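Phosphoheptose isomerase (Neisseria gonorrhoeae, PDB 5I01) catalyses, as a zinc-dependent homotetramer, the isomerisation of sedoheptulose 7-phosphate to D-glycero-D-manno-heptose 7-phosphate, which opens glycero-manno-heptose biosynthesis. Local coordinates at residues A[31-35]-A[163-167]; A[82-86]-A[104-108]; A[130-134]-A[154-158]. The protein carries 1 engineered substitution. All coordinates share one frame. Residue numbers count along the deposited sequence, not the author numbering.

Contact 1: A[31-35]-A[163-167]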
loop_
_atom_site.group_PDB
_atom_site.type_symbol
_atom_site.label_atom_id
_atom_site.label_comp_id
_atom_site.label_asym_id
_atom_site.label_seq_id
_atom_site.Cartn_x
_atom_site.Cartn_y
_atom_site.Cartn_z
ATOM N N PRO A 31 -5.537 -4.220 31.430
ATOM C CA PRO A 31 -5.273 -3.145 30.457
ATOM C C PRO A 31 -5.941 -3.352 29.092
ATOM O O PRO A 31 -6.525 -2.408 28.565
ATOM C CB PRO A 31 -3.744 -3.165 30.319
ATOM C CG PRO A 31 -3.254 -3.769 31.580
ATOM C CD PRO A 31 -4.273 -4.811 31.917
ATOM N N THR A 32 -5.854 -4.565 28.536
ATOM C CA THR A 32 -6.547 -4.909 27.276
ATOM C C THR A 32 -8.053 -4.591 27.346
ATOM O O THR A 32 -8.616 -4.060 26.381
ATOM C CB THR A 32 -6.321 -6.392 26.842
ATOM O OG1 THR A 32 -4.926 -6.645 26.722
ATOM C CG2 THR A 32 -6.952 -6.694 25.496
ATOM N N VAL A 33 -8.689 -4.885 28.481
ATOM C CA VAL A 33 -10.099 -4.527 28.674
ATOM C C VAL A 33 -10.259 -2.995 28.659
ATOM O O VAL A 33 -11.144 -2.480 27.978
ATOM C CB VAL A 33 -10.703 -5.154 29.958
ATOM C CG1 VAL A 33 -12.122 -4.656 30.201
ATOM C CG2 VAL A 33 -10.718 -6.678 29.856
ATOM N N GLN A 34 -9.397 -2.277 29.374
ATOM C CA GLN A 34 -9.437 -0.803 29.389
ATOM C C GLN A 34 -9.288 -0.209 27.982
ATOM O O GLN A 34 -9.963 0.768 27.655
ATOM C CB GLN A 34 -8.333 -0.203 30.275
ATOM C CG GLN A 34 -8.425 -0.455 31.772
ATOM C CD GLN A 34 -7.193 0.088 32.497
ATOM O OE1 GLN A 34 -6.854 1.270 32.357
ATOM N NE2 GLN A 34 -6.503 -0.777 33.255
ATOM N N ALA A 35 -8.392 -0.788 27.174
ATOM C CA ALA A 35 -8.153 -0.340 25.795
ATOM C C ALA A 35 -9.364 -0.554 24.889
ATOM O O ALA A 35 -9.711 0.316 24.080
ATOM C CB ALA A 35 -6.943 -1.047 25.211
ATOM N N ASP A 163 -4.935 7.616 28.874
ATOM C CA ASP A 163 -4.418 6.695 27.860
ATOM C C ASP A 163 -4.268 5.293 28.471
ATOM O O ASP A 163 -4.382 5.125 29.683
ATOM C CB ASP A 163 -3.053 7.180 27.338
ATOM C CG ASP A 163 -3.097 8.591 26.719
ATOM O OD1 ASP A 163 -4.125 9.007 26.135
ATOM O OD2 ASP A 163 -2.060 9.282 26.787
ATOM N N VAL A 164 -3.998 4.299 27.626
ATOM C CA VAL A 164 -3.854 2.899 28.056
ATOM C C VAL A 164 -2.564 2.312 27.482
ATOM O O VAL A 164 -2.359 2.330 26.274
ATOM C CB VAL A 164 -5.060 2.034 27.615
ATOM C CG1 VAL A 164 -4.879 0.579 28.037
ATOM C CG2 VAL A 164 -6.353 2.587 28.194
ATOM N N LEU A 165 -1.706 1.796 28.357
ATOM C CA LEU A 165 -0.434 1.208 27.953
ATOM C C LEU A 165 -0.602 -0.284 27.947
ATOM O O LEU A 165 -0.976 -0.857 28.964
ATOM C CB LEU A 165 0.690 1.585 28.926
ATOM C CG LEU A 165 2.076 0.971 28.667
ATOM C CD1 LEU A 165 2.628 1.385 27.314
ATOM C CD2 LEU A 165 3.038 1.350 29.777
ATOM N N LEU A 166 -0.318 -0.898 26.801
ATOM C CA LEU A 166 -0.265 -2.343 26.655
ATOM C C LEU A 166 1.198 -2.713 26.376
ATOM O O LEU A 166 1.641 -2.805 25.222
ATOM C CB LEU A 166 -1.217 -2.817 25.539
ATOM C CG LEU A 166 -2.705 -2.444 25.661
ATOM C CD1 LEU A 166 -3.528 -2.897 24.470
ATOM C CD2 LEU A 166 -3.308 -3.040 26.912
ATOM N N ASN A 167 1.959 -2.901 27.446
ATOM C CA ASN A 167 3.354 -3.278 27.311
ATOM C C ASN A 167 3.518 -4.790 27.418
ATOM O O ASN A 167 3.050 -5.404 28.374
ATOM C CB ASN A 167 4.230 -2.583 28.353
ATOM C CG ASN A 167 5.694 -2.831 28.112
ATOM O OD1 ASN A 167 6.268 -2.349 27.130
ATOM N ND2 ASN A 167 6.295 -3.637 28.961
#
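This is an apolar helix-on-strand contact in the alpha/beta SIS domain: helix 29-44 packs on one face of the parallel sheet, against strand 164-168, an edge strand within this chain. The short axes approach to 8.0 Å at 136° between their N-to-C directions, so the helix runs obliquely against the strand. Pro31 is nearest Leu166 (CA-CA 6.3 Å) and Ala35 nearest Val164 (5.8 Å). Leu166 leaves its strand sideways, but with chi1 m and chi2 t its end reaches the helix. Its CD2 lies 3.4 Å from Pro31 CB and also 3.4 Å from Thr32 N, while its CD1 is 4.0 Å from Ala35 CB. Val164 points at the helix: CG1 is 3.9 Å from Ala35 CB and CG2 4.0 Å from Gln34 CB. Pro31 O lies 3.5 Å from Val164 CG1, a van der Waals contact, and accepts the helical bond from Ala35 N (2.8 Å). Thr32 turns away, its OG1 bonded to Leu28 O, toward Val10 of a second subunit. Leu165 points away, to the other face and helix 153-158. Met187 of helix 173-193 touches Thr32, Ala35 and Leu166, and Ile145 of the adjacent strand 143-149 meets Ala35.

Contact 2: A[82-86]-A[104-108]; sequences VALTT and FSKQV
The end of strand 81-83, an edge strand of the parallel sheet within this chain, and the loop leaving it meet the first turn of helix 105-111 in a buried contact that is mostly apolar but tied by one glutamine. Val82 and Ala83 are extended; Leu84 (phi/psi -89/12) and Thr85 (-112/15) then bend the chain off the sheet. Opposite, 105-108 is helical, with Val108 N bonded to Phe104 O at 3.0 Å. The nearest CA pair is Leu84-Phe104, 6.4 Å apart.

Leu84 points toward the helix as an m,t rotamer (-53°, 179°), putting CD1 3.6 Å from Val108 CG2 (Val108 chi1 t) and CD2 3.9 Å from Gln107 CB. Phe104 takes chi1 -57° and chi2 -40°, so its ring edge meets Leu84 O (CD1, 3.9 Å), and its CE1 lies 3.5 Å from CG2 of Thr85 (chi1 p). Beyond, that ring packs on Cys52, Asn54 and Ala133, within the core of this SIS domain beside a predicted substrate residue.

Gln107 (chi1 -65°, chi2 180°, chi3 76°) reaches back to the loop: NE2 donates to Leu84 O at 2.9 Å (N-H...O angle 139°) and also to Val103 O. Its OE1 accepts from a water, 3.0 Å away, which itself accepts from Thr86 N at 3.1 Å. Both ends of one buried amide thus serve polar backbone groups just where strand 81-83 ends, with Leu84 still paired to Ala51.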
loop_
_atom_site.group_PDB
_atom_site.type_symbol
_atom_site.label_atom_id
_atom_site.label_comp_id
_atom_site.label_asym_id
_atom_site.label_seq_id
_atom_site.Cartn_x
_atom_site.Cartn_y
_atom_site.Cartn_z
ATOM N N VAL A 82 -8.796 3.766 10.444
ATOM C CA VAL A 82 -7.858 4.045 9.351
ATOM C C VAL A 82 -6.425 3.723 9.810
ATOM O O VAL A 82 -5.976 4.216 10.834
ATOM C CB VAL A 82 -7.932 5.538 8.929
ATOM C CG1 VAL A 82 -7.029 5.824 7.729
ATOM C CG2 VAL A 82 -9.366 5.941 8.609
ATOM N N ALA A 83 -5.707 2.900 9.063
ATOM C CA ALA A 83 -4.285 2.723 9.313
ATOM C C ALA A 83 -3.571 3.868 8.617
ATOM O O ALA A 83 -3.860 4.159 7.467
ATOM C CB ALA A 83 -3.810 1.386 8.763
ATOM N N LEU A 84 -2.630 4.503 9.306
ATOM C CA LEU A 84 -1.846 5.604 8.730
ATOM C C LEU A 84 -0.580 5.132 8.013
ATOM O O LEU A 84 0.264 5.944 7.644
ATOM C CB LEU A 84 -1.458 6.592 9.828
ATOM C CG LEU A 84 -2.581 7.142 10.698
ATOM C CD1 LEU A 84 -1.974 8.077 11.726
ATOM C CD2 LEU A 84 -3.632 7.866 9.872
ATOM N N THR A 85 -0.466 3.833 7.774
ATOM C CA THR A 85 0.747 3.229 7.229
ATOM C C THR A 85 0.549 2.688 5.811
ATOM O O THR A 85 1.373 1.930 5.357
ATOM C CB THR A 85 1.204 2.062 8.146
ATOM O OG1 THR A 85 0.152 1.098 8.267
ATOM C CG2 THR A 85 1.554 2.568 9.538
ATOM N N THR A 86 -0.530 3.071 5.127
ATOM C CA THR A 86 -0.895 2.487 3.828
ATOM C C THR A 86 -0.685 3.416 2.617
ATOM O O THR A 86 -0.315 2.939 1.531
ATOM C CB THR A 86 -2.373 2.045 3.806
ATOM O OG1 THR A 86 -3.217 3.160 4.089
ATOM C CG2 THR A 86 -2.645 0.944 4.811
ATOM N N PHE A 104 3.649 9.999 10.438
ATOM C CA PHE A 104 2.386 9.682 11.137
ATOM C C PHE A 104 1.747 10.921 11.780
ATOM O O PHE A 104 0.529 11.120 11.687
ATOM C CB PHE A 104 2.608 8.593 12.200
ATOM C CG PHE A 104 3.201 7.307 11.659
ATOM C CD1 PHE A 104 2.797 6.779 10.429
ATOM C CD2 PHE A 104 4.146 6.604 12.395
ATOM C CE1 PHE A 104 3.344 5.603 9.950
ATOM C CE2 PHE A 104 4.692 5.421 11.919
ATOM C CZ PHE A 104 4.291 4.919 10.701
ATOM N N SER A 105 2.563 11.754 12.415
ATOM C CA SER A 105 2.074 12.987 13.038
ATOM C C SER A 105 1.353 13.954 12.079
ATOM O O SER A 105 0.460 14.663 12.508
ATOM C CB SER A 105 3.217 13.722 13.752
ATOM O OG SER A 105 4.018 14.432 12.825
ATOM N N LYS A 106 1.728 13.992 10.799
ATOM C CA LYS A 106 1.037 14.855 9.824
ATOM C C LYS A 106 -0.337 14.318 9.416
ATOM O O LYS A 106 -1.282 15.085 9.220
ATOM C CB LYS A 106 1.905 15.097 8.585
ATOM C CG LYS A 106 3.080 16.036 8.840
ATOM C CD LYS A 106 3.668 16.598 7.560
ATOM C CE LYS A 106 2.814 17.718 6.962
ATOM N NZ LYS A 106 2.812 18.960 7.789
ATOM N N GLN A 107 -0.447 13.002 9.283
ATOM C CA GLN A 107 -1.739 12.372 9.004
ATOM C C GLN A 107 -2.715 12.475 10.186
ATOM O O GLN A 107 -3.931 12.552 9.984
ATOM C CB GLN A 107 -1.548 10.916 8.589
ATOM C CG GLN A 107 -0.803 10.756 7.276
ATOM C CD GLN A 107 -0.644 9.302 6.898
ATOM O OE1 GLN A 107 -1.597 8.650 6.446
ATOM N NE2 GLN A 107 0.560 8.772 7.098
ATOM N N VAL A 108 -2.182 12.477 11.408
ATOM C CA VAL A 108 -2.998 12.669 12.618
ATOM C C VAL A 108 -3.564 14.086 12.623
ATOM O O VAL A 108 -4.749 14.265 12.875
ATOM C CB VAL A 108 -2.206 12.384 13.917
ATOM C CG1 VAL A 108 -3.020 12.753 15.148
ATOM C CG2 VAL A 108 -1.805 10.912 13.994
HETATM O O HOH W 1 -1.668 5.932 5.184
#

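Contact 3: A[130-134]-A[154-158]; sequences VIEAV and KIAAM
Two single turns of helix, 130-134 and 154-158, lie side by side and nearly parallel: their axes are 10.4 Å apart at closest approach, with 12° between the N-to-C directions. Both keep helical phi/psi, Met158 (-85/-11) departing furthest. Val134 N binds Val130 O at 3.1 Å, whereas Met158 N is shared between Ile155 O (3.1 Å) and, weakly, Lys154 O (3.1 Å). The register is set by Ile131 and Ile155, whose CA atoms are 6.2 Å apart.

Val130, chi1 t and directed sideways, places CG1 3.7 Å from Ile155 CD1. Ile131 follows as an m,t rotamer (-69°, 164°) and makes three contacts: CD1 with Lys154 CB at 3.9 Å, CG1 with Ile155 CG1 at 3.8 Å, and CG2 with Met158 CE at 3.5 Å. Ile155 has the same two chi angles as Ile131.

The two helices belong to consecutive beta-alpha-beta units: helix 128-139 links strands 117-122 and 143-149, and helix 153-158 links 143-149 to 164-168. As return legs of successive crossovers between parallel strands, they run the same way, as in other Rossmann-like folds; Ala133 rests on Leu118, and Ile155 on Ser122, Ala146 and Thr148.

Val134, chi1 170° and pointing toward the partner, ends the row with CG1 3.6 Å from Met158 SD. Met158 is extended through chi1 -156° and chi2 -175°, then turns at chi3 -26°, outside the usual wells, which brings CE back along the interface to Ile131. The aliphatic base of Lys154 lies at the solvent-exposed border of the contact, its CA-to-CB bond toward the first helix but its end leading away.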
loop_
_atom_site.group_PDB
_atom_site.type_symbol
_atom_site.label_atom_id
_atom_site.label_comp_id
_atom_site.label_asym_id
_atom_site.label_seq_id
_atom_site.Cartn_x
_atom_site.Cartn_y
_atom_site.Cartn_z
ATOM N N VAL A 130 6.386 7.358 15.814
ATOM C CA VAL A 130 5.260 7.037 16.711
ATOM C C VAL A 130 5.174 8.003 17.903
ATOM O O VAL A 130 4.079 8.371 18.311
ATOM C CB VAL A 130 5.305 5.585 17.221
ATOM C CG1 VAL A 130 4.058 5.276 18.059
ATOM C CG2 VAL A 130 5.435 4.617 16.047
ATOM N N ILE A 131 6.326 8.412 18.448
ATOM C CA ILE A 131 6.391 9.478 19.480
ATOM C C ILE A 131 5.781 10.799 18.981
ATOM O O ILE A 131 4.918 11.383 19.654
ATOM C CB ILE A 131 7.851 9.740 19.959
ATOM C CG1 ILE A 131 8.387 8.538 20.772
ATOM C CG2 ILE A 131 7.956 11.046 20.764
ATOM C CD1 ILE A 131 9.898 8.538 20.947
ATOM N N GLU A 132 6.230 11.272 17.817
ATOM C CA GLU A 132 5.681 12.512 17.244
ATOM C C GLU A 132 4.164 12.410 17.001
ATOM O O GLU A 132 3.440 13.401 17.181
ATOM C CB GLU A 132 6.431 12.928 15.963
ATOM C CG GLU A 132 7.731 13.690 16.212
ATOM C CD GLU A 132 7.509 15.168 16.563
ATOM O OE1 GLU A 132 6.960 15.929 15.723
ATOM O OE2 GLU A 132 7.895 15.587 17.676
ATOM N N ALA A 133 3.693 11.217 16.617
ATOM C CA ALA A 133 2.249 10.953 16.470
ATOM C C ALA A 133 1.470 11.075 17.788
ATOM O O ALA A 133 0.350 11.576 17.794
ATOM C CB ALA A 133 2.010 9.583 15.850
ATOM N N VAL A 134 2.064 10.607 18.890
ATOM C CA VAL A 134 1.473 10.741 20.231
ATOM C C VAL A 134 1.294 12.222 20.622
ATOM O O VAL A 134 0.229 12.622 21.125
ATOM C CB VAL A 134 2.306 9.980 21.294
ATOM C CG1 VAL A 134 1.841 10.300 22.714
ATOM C CG2 VAL A 134 2.223 8.477 21.050
ATOM N N LYS A 154 10.264 5.595 25.621
ATOM C CA LYS A 154 9.810 6.973 25.810
ATOM C C LYS A 154 8.284 7.097 25.735
ATOM O O LYS A 154 7.702 7.950 26.408
ATOM C CB LYS A 154 10.438 7.895 24.775
ATOM C CG LYS A 154 11.961 7.885 24.776
ATOM C CD LYS A 154 12.526 9.257 24.423
ATOM C CE LYS A 154 14.024 9.210 24.187
ATOM N NZ LYS A 154 14.361 8.408 22.982
ATOM N N ILE A 155 7.648 6.243 24.927
ATOM C CA ILE A 155 6.181 6.248 24.751
ATOM C C ILE A 155 5.415 5.977 26.058
ATOM O O ILE A 155 4.485 6.715 26.379
ATOM C CB ILE A 155 5.728 5.299 23.606
ATOM C CG1 ILE A 155 6.182 5.871 22.256
ATOM C CG2 ILE A 155 4.210 5.123 23.604
ATOM C CD1 ILE A 155 6.158 4.888 21.101
ATOM N N ALA A 156 5.821 4.952 26.809
ATOM C CA ALA A 156 5.210 4.646 28.115
ATOM C C ALA A 156 5.343 5.814 29.091
ATOM O O ALA A 156 4.378 6.156 29.785
ATOM C CB ALA A 156 5.816 3.391 28.720
ATOM N N ALA A 157 6.530 6.424 29.122
ATOM C CA ALA A 157 6.780 7.634 29.927
ATOM C C ALA A 157 5.861 8.808 29.571
ATOM O O ALA A 157 5.510 9.595 30.436
ATOM C CB ALA A 157 8.244 8.066 29.811
ATOM N N MET A 158 5.454 8.885 28.307
ATOM C CA MET A 158 4.753 10.040 27.731
ATOM C C MET A 158 3.228 10.067 27.938
ATOM O O MET A 158 2.609 11.093 27.686
ATOM C CB MET A 158 5.064 10.063 26.224
ATOM C CG MET A 158 4.957 11.394 25.494
ATOM S SD MET A 158 5.198 11.265 23.693
ATOM C CE MET A 158 6.217 9.806 23.527
#

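In the fold
Contacts 2 and 3 follow in series along the chain, and both are nested inside the long loop closed by contact 1. Contact 3 bridges the others: its centre lies 15 Å from each of theirs, whereas contacts 1 and 2 are 21 Å apart on opposite sides of the chain's centre. Leu165 CD2 meets Ala156 CB at 3.6 Å, and Phe104 CB meets Ala133 CB at 3.8 Å. Several of these side chains lie close to residues predicted to bind substrate: side chain to side chain, Phe104 is about 4 Å from Asn54, Val130 from Ser127 and Ile155 from Ser122. Contact 1 stands further off, Thr32 being about 9 Å, side chain to side chain, from the zinc ligand His185.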